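Local coordinates for alpha-pyrone synthesis polyketide synthase-like Pks18 (Mycobacterium tuberculosis, PDB 1TED), which probably extends medium- and long-chain aliphatic acyl-CoA starters with malonyl-CoA to make tri- and tetraketide alpha-pyrones, as a homodimeric type III polyketide synthase, at residues A[118-123]-A[226-231]; A[135-140]-A[166-171]. One frame throughout, in Å; residues are numbered along the deposited sequence.

Contact 1: residues A[118-123]-A[226-231]; sequences VDVSKR and DGCAAL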
loop_
_atom_site.group_PDB
_atom_site.type_symbol
_atom_site.label_atom_id
_atom_site.label_comp_id
_atom_site.label_asym_id
_atom_site.label_seq_id
_atom_site.Cartn_x
_atom_site.Cartn_y
_atom_site.Cartn_z
ATOM N N VAL A 118 2.470 -6.674 17.062
ATOM C CA VAL A 118 1.741 -6.182 18.221
ATOM C C VAL A 118 2.743 -5.855 19.331
ATOM O O VAL A 118 2.644 -4.818 19.984
ATOM C CB VAL A 118 0.718 -7.233 18.718
ATOM C CG1 VAL A 118 0.186 -6.852 20.105
ATOM C CG2 VAL A 118 -0.435 -7.334 17.717
ATOM N N ASP A 119 3.727 -6.722 19.523
ATOM C CA ASP A 119 4.728 -6.494 20.551
ATOM C C ASP A 119 5.584 -5.247 20.293
ATOM O O ASP A 119 5.729 -4.397 21.171
ATOM C CB ASP A 119 5.610 -7.741 20.688
ATOM C CG ASP A 119 6.837 -7.508 21.561
ATOM O OD1 ASP A 119 6.755 -6.731 22.539
ATOM O OD2 ASP A 119 7.885 -8.124 21.273
ATOM N N VAL A 120 6.132 -5.122 19.087
ATOM C CA VAL A 120 6.986 -3.972 18.754
ATOM C C VAL A 120 6.236 -2.644 18.805
ATOM O O VAL A 120 6.755 -1.658 19.333
ATOM C CB VAL A 120 7.638 -4.159 17.369
ATOM C CG1 VAL A 120 8.474 -2.939 16.998
ATOM C CG2 VAL A 120 8.513 -5.406 17.390
ATOM N N SER A 121 5.013 -2.634 18.277
ATOM C CA SER A 121 4.159 -1.444 18.275
ATOM C C SER A 121 3.972 -0.953 19.703
ATOM O O SER A 121 4.018 0.246 19.969
ATOM C CB SER A 121 2.785 -1.767 17.667
ATOM O OG SER A 121 2.895 -2.129 16.299
ATOM N N LYS A 122 3.754 -1.893 20.619
ATOM C CA LYS A 122 3.580 -1.566 22.041
ATOM C C LYS A 122 4.855 -0.955 22.606
ATOM O O LYS A 122 4.786 -0.001 23.372
ATOM C CB LYS A 122 3.253 -2.818 22.875
ATOM C CG LYS A 122 1.835 -3.339 22.769
ATOM C CD LYS A 122 1.705 -4.626 23.583
ATOM C CE LYS A 122 0.313 -5.242 23.476
ATOM N NZ LYS A 122 0.245 -6.550 24.202
ATOM N N ARG A 123 6.010 -1.518 22.249
ATOM C CA ARG A 123 7.280 -1.003 22.752
ATOM C C ARG A 123 7.512 0.436 22.311
ATOM O O ARG A 123 8.094 1.226 23.059
ATOM C CB ARG A 123 8.467 -1.851 22.278
ATOM C CG ARG A 123 8.385 -3.337 22.570
ATOM C CD ARG A 123 9.671 -4.049 22.141
ATOM N NE ARG A 123 9.503 -5.493 22.187
ATOM C CZ ARG A 123 10.497 -6.369 22.263
ATOM N NH1 ARG A 123 11.757 -5.956 22.300
ATOM N NH2 ARG A 123 10.227 -7.666 22.331
ATOM N N ASP A 226 14.420 -11.927 9.083
ATOM C CA ASP A 226 13.121 -11.498 9.610
ATOM C C ASP A 226 13.230 -10.377 10.645
ATOM O O ASP A 226 14.149 -10.357 11.459
ATOM C CB ASP A 226 12.395 -12.700 10.251
ATOM C CG ASP A 226 11.978 -13.758 9.234
ATOM O OD1 ASP A 226 12.449 -13.720 8.075
ATOM O OD2 ASP A 226 11.173 -14.642 9.606
ATOM N N GLY A 227 12.278 -9.453 10.633
ATOM C CA GLY A 227 12.347 -8.371 11.597
ATOM C C GLY A 227 11.132 -7.477 11.617
ATOM O O GLY A 227 10.280 -7.546 10.735
ATOM N N CYS A 228 11.049 -6.635 12.636
ATOM C CA CYS A 228 9.936 -5.712 12.763
ATOM C C CYS A 228 10.409 -4.417 13.406
ATOM O O CYS A 228 11.335 -4.414 14.216
ATOM C CB CYS A 228 8.826 -6.339 13.614
ATOM S SG CYS A 228 7.336 -5.325 13.751
ATOM N N ALA A 229 9.777 -3.316 13.029
ATOM C CA ALA A 229 10.127 -2.024 13.585
ATOM C C ALA A 229 8.913 -1.115 13.506
ATOM O O ALA A 229 8.085 -1.243 12.604
ATOM C CB ALA A 229 11.305 -1.404 12.827
ATOM N N ALA A 230 8.818 -0.195 14.455
ATOM C CA ALA A 230 7.696 0.720 14.497
ATOM C C ALA A 230 8.160 2.116 14.885
ATOM O O ALA A 230 9.146 2.276 15.600
ATOM C CB ALA A 230 6.643 0.210 15.498
ATOM N N LEU A 231 7.446 3.124 14.394
ATOM C CA LEU A 231 7.763 4.515 14.703
ATOM C C LEU A 231 6.474 5.201 15.137
ATOM O O LEU A 231 5.400 4.870 14.645
ATOM C CB LEU A 231 8.289 5.245 13.464
ATOM C CG LEU A 231 9.483 4.681 12.707
ATOM C CD1 LEU A 231 9.658 5.484 11.425
ATOM C CD2 LEU A 231 10.737 4.749 13.571
#
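Val-120 meets Cys-228 and Ala-230 where helical segment 118-123 lies on strand segment 226-231, an example of how one branched residue can seat a helix on a sheet. The two segment axes approach to 7.4 Å and run in roughly the same direction, 33° apart. The side chain of Val-120 points at the strand, and its two methyls divide the work. CG1 stands anti to the backbone N (chi1 177°) and comes down over the peptide joining Ala-229 to Ala-230, 3.8 Å from the amide N of Ala-230 and 3.9 Å from CA of Ala-229. CG2, anti to the carbonyl carbon, turns instead to Cys-228, whose SG lies 3.8 Å from it and equally close to CB of Val-120. The thiol therefore rests against the flank of the valine as an apolar group.

On the strand, Cys-228 and Ala-230 face the helix, while Ala-229 between them turns its methyl away. CB of Ala-230 touches CG1 of Val-120 at 3.9 Å and lies 4.1 Å from CA of Ser-121, so here the strand methyl meets the helix backbone. No hydrogen bond crosses the contact, which is held by packing alone. The hydroxyl of Ser-121 is bonded within its own helix, to the carbonyl of Ala-117.

Around this junction, Val-120 also reaches Ala-39 of strand 32-41, and Ser-121 touches Val-200 of strand 196-204 and Ile-155 of helix 151-159. On the other face, Ala-229 packs against helix 349-361, which with helix 102-125 encloses the sheet in the layered alpha/beta build of the thiolase fold.

Contact 2: residues A[135-140]-A[166-171]; sequences IGLLVL and SRVVVN
The strand segments 135-140 and 166-171 pair in parallel at the edge, within this chain, of the large mixed sheet, as the two strands of a beta-alpha-beta unit whose crossover carries helix 151-159. Backbone bonds join them in the staggered parallel pattern: Ser-166 N to Gly-136 O, Leu-138 N to Ser-166 O, and on to Val-170 N with Leu-140 O at 2.7 Å (170°). In the first, the amide N stands above the Gly-136 carbonyl plane, though its N-H points fairly straight at the oxygen.

On one face, Leu-137 CD1 leans across the neighbouring strand, 3.3 Å from Ser-166 O and 4.1 Å from Val-168 CG2. Val-139 CG1 meets Val-170 CG2 at 4.1 Å. The opposite face pairs Leu-138 with Arg-167, whose CG, anti to the carbonyl carbon (chi1 -71°), lies 4.0 Å from Leu-138 CB.

Beyond that apolar stem, NH1 forms a salt bridge with Asp-152 of helix 151-159 and NH2 a hydrogen bond with Thr-382 of the second subunit, while Val-170 packs on Val-168 of that subunit. Amides and carbonyls thus join the strands, aliphatic groups line both faces against helices 177-191 and 151-159, and the guanidinium links crossover helix to second subunit.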
loop_
_atom_site.group_PDB
_atom_site.type_symbol
_atom_site.label_atom_id
_atom_site.label_comp_id
_atom_site.label_asym_id
_atom_site.label_seq_id
_atom_site.Cartn_x
_atom_site.Cartn_y
_atom_site.Cartn_z
ATOM N N ILE A 135 -3.995 8.711 18.515
ATOM C CA ILE A 135 -3.383 8.004 17.401
ATOM C C ILE A 135 -4.380 7.888 16.261
ATOM O O ILE A 135 -5.227 7.004 16.271
ATOM C CB ILE A 135 -2.949 6.602 17.830
ATOM C CG1 ILE A 135 -1.959 6.716 18.992
ATOM C CG2 ILE A 135 -2.338 5.867 16.661
ATOM C CD1 ILE A 135 -1.448 5.386 19.494
ATOM N N GLY A 136 -4.263 8.775 15.274
ATOM C CA GLY A 136 -5.185 8.768 14.145
ATOM C C GLY A 136 -4.800 8.047 12.856
ATOM O O GLY A 136 -5.618 7.957 11.934
ATOM N N LEU A 137 -3.579 7.532 12.771
ATOM C CA LEU A 137 -3.140 6.834 11.561
ATOM C C LEU A 137 -2.186 5.687 11.868
ATOM O O LEU A 137 -1.307 5.788 12.721
ATOM C CB LEU A 137 -2.451 7.818 10.596
ATOM C CG LEU A 137 -1.846 7.307 9.281
ATOM C CD1 LEU A 137 -2.925 6.698 8.397
ATOM C CD2 LEU A 137 -1.174 8.462 8.550
ATOM N N LEU A 138 -2.380 4.593 11.153
ATOM C CA LEU A 138 -1.556 3.411 11.300
ATOM C C LEU A 138 -1.102 3.012 9.907
ATOM O O LEU A 138 -1.933 2.654 9.065
ATOM C CB LEU A 138 -2.371 2.272 11.914
ATOM C CG LEU A 138 -1.826 0.858 11.701
ATOM C CD1 LEU A 138 -0.433 0.743 12.268
ATOM C CD2 LEU A 138 -2.739 -0.136 12.379
ATOM N N VAL A 139 0.202 3.093 9.648
ATOM C CA VAL A 139 0.718 2.704 8.336
ATOM C C VAL A 139 1.471 1.394 8.482
ATOM O O VAL A 139 2.392 1.261 9.300
ATOM C CB VAL A 139 1.656 3.777 7.732
ATOM C CG1 VAL A 139 2.092 3.359 6.329
ATOM C CG2 VAL A 139 0.946 5.112 7.678
ATOM N N LEU A 140 1.073 0.418 7.685
ATOM C CA LEU A 140 1.699 -0.892 7.740
ATOM C C LEU A 140 2.373 -1.205 6.406
ATOM O O LEU A 140 1.732 -1.171 5.356
ATOM C CB LEU A 140 0.633 -1.940 8.065
ATOM C CG LEU A 140 1.023 -3.374 8.427
ATOM C CD1 LEU A 140 1.527 -4.105 7.193
ATOM C CD2 LEU A 140 2.057 -3.355 9.552
ATOM N N SER A 166 -7.351 5.913 10.983
ATOM C CA SER A 166 -7.119 5.835 9.545
ATOM C C SER A 166 -6.023 4.808 9.328
ATOM O O SER A 166 -5.043 4.771 10.075
ATOM C CB SER A 166 -6.662 7.187 9.001
ATOM O OG SER A 166 -7.456 8.228 9.541
ATOM N N ARG A 167 -6.185 3.972 8.314
ATOM C CA ARG A 167 -5.188 2.949 8.026
ATOM C C ARG A 167 -4.805 2.911 6.561
ATOM O O ARG A 167 -5.643 3.126 5.676
ATOM C CB ARG A 167 -5.692 1.573 8.463
ATOM C CG ARG A 167 -5.752 1.410 9.975
ATOM C CD ARG A 167 -6.377 0.082 10.386
ATOM N NE ARG A 167 -7.828 0.079 10.209
ATOM C CZ ARG A 167 -8.476 -0.623 9.284
ATOM N NH1 ARG A 167 -7.809 -1.396 8.436
ATOM N NH2 ARG A 167 -9.797 -0.540 9.207
ATOM N N VAL A 168 -3.524 2.644 6.322
ATOM C CA VAL A 168 -2.966 2.553 4.982
ATOM C C VAL A 168 -1.964 1.396 4.931
ATOM O O VAL A 168 -1.010 1.354 5.703
ATOM C CB VAL A 168 -2.239 3.862 4.597
ATOM C CG1 VAL A 168 -1.662 3.748 3.187
ATOM C CG2 VAL A 168 -3.201 5.034 4.687
ATOM N N VAL A 169 -2.190 0.450 4.027
ATOM C CA VAL A 169 -1.284 -0.683 3.892
ATOM C C VAL A 169 -0.403 -0.502 2.651
ATOM O O VAL A 169 -0.902 -0.348 1.535
ATOM C CB VAL A 169 -2.066 -2.009 3.800
ATOM C CG1 VAL A 169 -1.123 -3.174 3.582
ATOM C CG2 VAL A 169 -2.841 -2.223 5.068
ATOM N N VAL A 170 0.909 -0.516 2.871
ATOM C CA VAL A 170 1.897 -0.336 1.811
ATOM C C VAL A 170 2.647 -1.622 1.500
ATOM O O VAL A 170 3.517 -2.040 2.264
ATOM C CB VAL A 170 2.925 0.731 2.206
ATOM C CG1 VAL A 170 3.979 0.870 1.118
ATOM C CG2 VAL A 170 2.225 2.051 2.438
ATOM N N ASN A 171 2.312 -2.227 0.366
ATOM C CA ASN A 171 2.926 -3.471 -0.064
ATOM C C ASN A 171 3.819 -3.309 -1.294
ATOM O O ASN A 171 3.617 -2.409 -2.115
ATOM C CB ASN A 171 1.848 -4.513 -0.377
ATOM C CG ASN A 171 1.033 -4.897 0.840
ATOM O OD1 ASN A 171 1.565 -5.401 1.832
ATOM N ND2 ASN A 171 -0.271 -4.662 0.772
#

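How the contacts relate
Both contacts belong to the N-terminal chalcone synthase-type half of the thiolase fold and illustrate how one sheet is built by edge pairing and by helix packing. Their centres lie 14 Å apart, with nearest atoms about 6 Å apart and no direct touch. Helix 102-125, which supplies 118-123, leads into strand 135-142; strands 166-171 and 226-236 follow, so contact 2 is nested within the loop closed by contact 1. Across the sheet the order is 166-171, 135-142, 196-204, 226-236, which places strand 196-204 between the two sites. Contact 1 thus attaches a helical layer within the subunit, whereas contact 2 forms the sheet margin, within this chain, that meets the second subunit.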